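Long-range contact in N-acetylmuramoyl-L-alanine amidase xlyA (Bacillus subtilis, PDB 3HMB), which hydrolyses the amide link between N-acetylmuramoyl residues and L-amino acids of cell-wall peptidoglycan, here represented by its zinc-bound amidase domain: residues 6-11 and 65-70. The protein carries 5 engineered substitutions. Numbering follows the deposited sequence.
Sequences NIIQKF and DKEIYQ. Engineered in segment 6-11: K10 (natural residue Asp). Engineered in segment 65-70: K66 (natural residue Thr).
At one margin of the mixed β-sheet of this zinc amidase domain, outermost strand 7-9 pairs in parallel with strand 68-70, I7 lying beside I68, I8 beside Y69 and Q9 beside Q70. Four backbone hydrogen bonds join the segments: I68 N to N6 O, I8 N to I68 O, Q70 N to I8 O and K10 N to Q70 O. On the face of I8 and Y69, I8 CB sits over the tyrosine ring, 3.7 Å from its centroid in a CH-pi contact, while engineered K10 brings CG to the ring edge. Helix 43-50 also packs against Y69. On the other face, I7 CG1 lies 3.9 Å from I68 CB, and both isoleucines reach helix 105-122. Further along, with CG anti to the backbone N (chi1 -172°), the extended Q70 meets the F11 ring at its edge, Q70 CG lying near the ring plane, 3.5 Å from F11 CE2. Q9 NE2 donates to Q70 OE1 (2.9 Å) from above the carbonyl plane, whereas Q70 NE2 bonds to L72 O. At the N-terminal end, one water links N6 OD1 to E67 OE1 and another N6 N to K66 O, extending the pairing through solvent. Both ends of the Q70 amide thus have partners, which probably limits its rotation, although the Q9 bond is poorly directed.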
loop_
_atom_site.group_PDB
_atom_site.type_symbol
_atom_site.label_atom_id
_atom_site.label_comp_id
_atom_site.label_asym_id
_atom_site.label_seq_id
_atom_site.Cartn_x
_atom_site.Cartn_y
_atom_site.Cartn_z
ATOM N N ASN A 6 10.248 11.280 -1.234
ATOM C CA ASN A 6 10.519 11.040 -2.644
ATOM C C ASN A 6 9.787 9.793 -3.117
ATOM O O ASN A 6 9.939 8.717 -2.534
ATOM C CB ASN A 6 12.016 10.875 -2.895
ATOM C CG ASN A 6 12.345 10.772 -4.377
ATOM O OD1 ASN A 6 13.353 10.173 -4.758
ATOM N ND2 ASN A 6 11.498 11.365 -5.220
ATOM N N ILE A 7 8.998 9.939 -4.176
ATOM C CA ILE A 7 8.238 8.817 -4.718
ATOM C C ILE A 7 8.784 8.330 -6.055
ATOM O O ILE A 7 8.656 9.005 -7.074
ATOM C CB ILE A 7 6.764 9.192 -4.903
ATOM C CG1 ILE A 7 6.152 9.531 -3.544
ATOM C CG2 ILE A 7 6.017 8.046 -5.559
ATOM C CD1 ILE A 7 4.751 10.059 -3.619
ATOM N N ILE A 8 9.386 7.148 -6.046
ATOM C CA ILE A 8 9.944 6.585 -7.259
ATOM C C ILE A 8 8.917 5.726 -7.991
ATOM O O ILE A 8 8.330 4.806 -7.415
ATOM C CB ILE A 8 11.202 5.723 -6.952
ATOM C CG1 ILE A 8 12.336 6.607 -6.434
ATOM C CG2 ILE A 8 11.696 5.040 -8.209
ATOM C CD1 ILE A 8 12.285 6.895 -4.969
ATOM N N GLN A 9 8.687 6.020 -9.262
ATOM C CA GLN A 9 7.733 5.217 -10.010
ATOM C C GLN A 9 8.402 4.075 -10.752
ATOM O O GLN A 9 9.380 4.274 -11.455
ATOM C CB GLN A 9 6.945 6.094 -10.976
ATOM C CG GLN A 9 6.006 7.034 -10.243
ATOM C CD GLN A 9 5.196 7.873 -11.183
ATOM O OE1 GLN A 9 5.750 8.591 -12.011
ATOM N NE2 GLN A 9 3.872 7.796 -11.070
ATOM N N LYS A 10 7.881 2.869 -10.555
ATOM C CA LYS A 10 8.385 1.664 -11.215
ATOM C C LYS A 10 7.180 0.772 -11.488
ATOM O O LYS A 10 6.991 -0.260 -10.841
ATOM C CB LYS A 10 9.401 0.921 -10.331
ATOM C CG LYS A 10 10.794 1.559 -10.289
ATOM C CD LYS A 10 11.411 1.676 -11.690
ATOM C CE LYS A 10 12.648 2.600 -11.722
ATOM N NZ LYS A 10 13.822 2.106 -10.919
ATOM N N PHE A 11 6.358 1.192 -12.445
ATOM C CA PHE A 11 5.151 0.453 -12.790
ATOM C C PHE A 11 5.395 -0.967 -13.281
ATOM O O PHE A 11 6.325 -1.237 -14.043
ATOM C CB PHE A 11 4.337 1.220 -13.839
ATOM C CG PHE A 11 3.677 2.475 -13.309
ATOM C CD1 PHE A 11 2.911 3.276 -14.151
ATOM C CD2 PHE A 11 3.810 2.850 -11.968
ATOM C CE1 PHE A 11 2.280 4.431 -13.682
ATOM C CE2 PHE A 11 3.182 4.010 -11.478
ATOM C CZ PHE A 11 2.415 4.800 -12.338
ATOM N N ASP A 65 11.377 3.499 5.556
ATOM C CA ASP A 65 11.834 4.684 6.262
ATOM C C ASP A 65 12.560 5.699 5.391
ATOM O O ASP A 65 12.702 6.856 5.777
ATOM C CB ASP A 65 12.729 4.273 7.432
ATOM C CG ASP A 65 13.948 3.495 6.987
ATOM O OD1 ASP A 65 14.773 4.062 6.239
ATOM O OD2 ASP A 65 14.081 2.318 7.386
ATOM N N LYS A 66 12.991 5.278 4.209
ATOM C CA LYS A 66 13.728 6.160 3.319
ATOM C C LYS A 66 12.949 6.774 2.157
ATOM O O LYS A 66 13.138 7.950 1.847
ATOM C CB LYS A 66 14.956 5.423 2.771
ATOM C CG LYS A 66 15.667 6.159 1.641
ATOM C CD LYS A 66 16.935 5.456 1.163
ATOM C CE LYS A 66 16.662 4.157 0.415
ATOM N NZ LYS A 66 17.922 3.687 -0.256
ATOM N N GLU A 67 12.084 6.004 1.503
ATOM C CA GLU A 67 11.349 6.558 0.371
ATOM C C GLU A 67 10.100 5.760 -0.015
ATOM O O GLU A 67 9.712 4.813 0.669
ATOM C CB GLU A 67 12.280 6.645 -0.827
ATOM C CG GLU A 67 12.516 5.297 -1.463
ATOM C CD GLU A 67 13.958 5.057 -1.833
ATOM O OE1 GLU A 67 14.665 6.036 -2.167
ATOM O OE2 GLU A 67 14.366 3.874 -1.805
ATOM N N ILE A 68 9.496 6.126 -1.139
ATOM C CA ILE A 68 8.274 5.472 -1.579
ATOM C C ILE A 68 8.286 5.019 -3.037
ATOM O O ILE A 68 8.729 5.758 -3.923
ATOM C CB ILE A 68 7.074 6.424 -1.377
ATOM C CG1 ILE A 68 6.985 6.840 0.093
ATOM C CG2 ILE A 68 5.793 5.758 -1.835
ATOM C CD1 ILE A 68 6.058 7.984 0.334
ATOM N N TYR A 69 7.781 3.814 -3.289
ATOM C CA TYR A 69 7.706 3.298 -4.654
ATOM C C TYR A 69 6.285 3.066 -5.139
ATOM O O TYR A 69 5.466 2.473 -4.432
ATOM C CB TYR A 69 8.456 1.981 -4.792
ATOM C CG TYR A 69 9.904 2.157 -5.113
ATOM C CD1 TYR A 69 10.794 2.608 -4.141
ATOM C CD2 TYR A 69 10.394 1.876 -6.392
ATOM C CE1 TYR A 69 12.136 2.774 -4.425
ATOM C CE2 TYR A 69 11.733 2.039 -6.687
ATOM C CZ TYR A 69 12.601 2.486 -5.697
ATOM O OH TYR A 69 13.938 2.631 -5.972
ATOM N N GLN A 70 6.004 3.519 -6.357
ATOM C CA GLN A 70 4.691 3.322 -6.957
ATOM C C GLN A 70 4.776 2.211 -8.012
ATOM O O GLN A 70 5.548 2.306 -8.961
ATOM C CB GLN A 70 4.197 4.605 -7.613
ATOM C CG GLN A 70 2.761 4.492 -8.074
ATOM C CD GLN A 70 2.225 5.796 -8.606
ATOM O OE1 GLN A 70 2.894 6.828 -8.530
ATOM N NE2 GLN A 70 1.004 5.767 -9.142
HETATM O O HOH W 1 14.744 8.915 -2.386
HETATM O O HOH W 2 12.478 10.312 0.407
#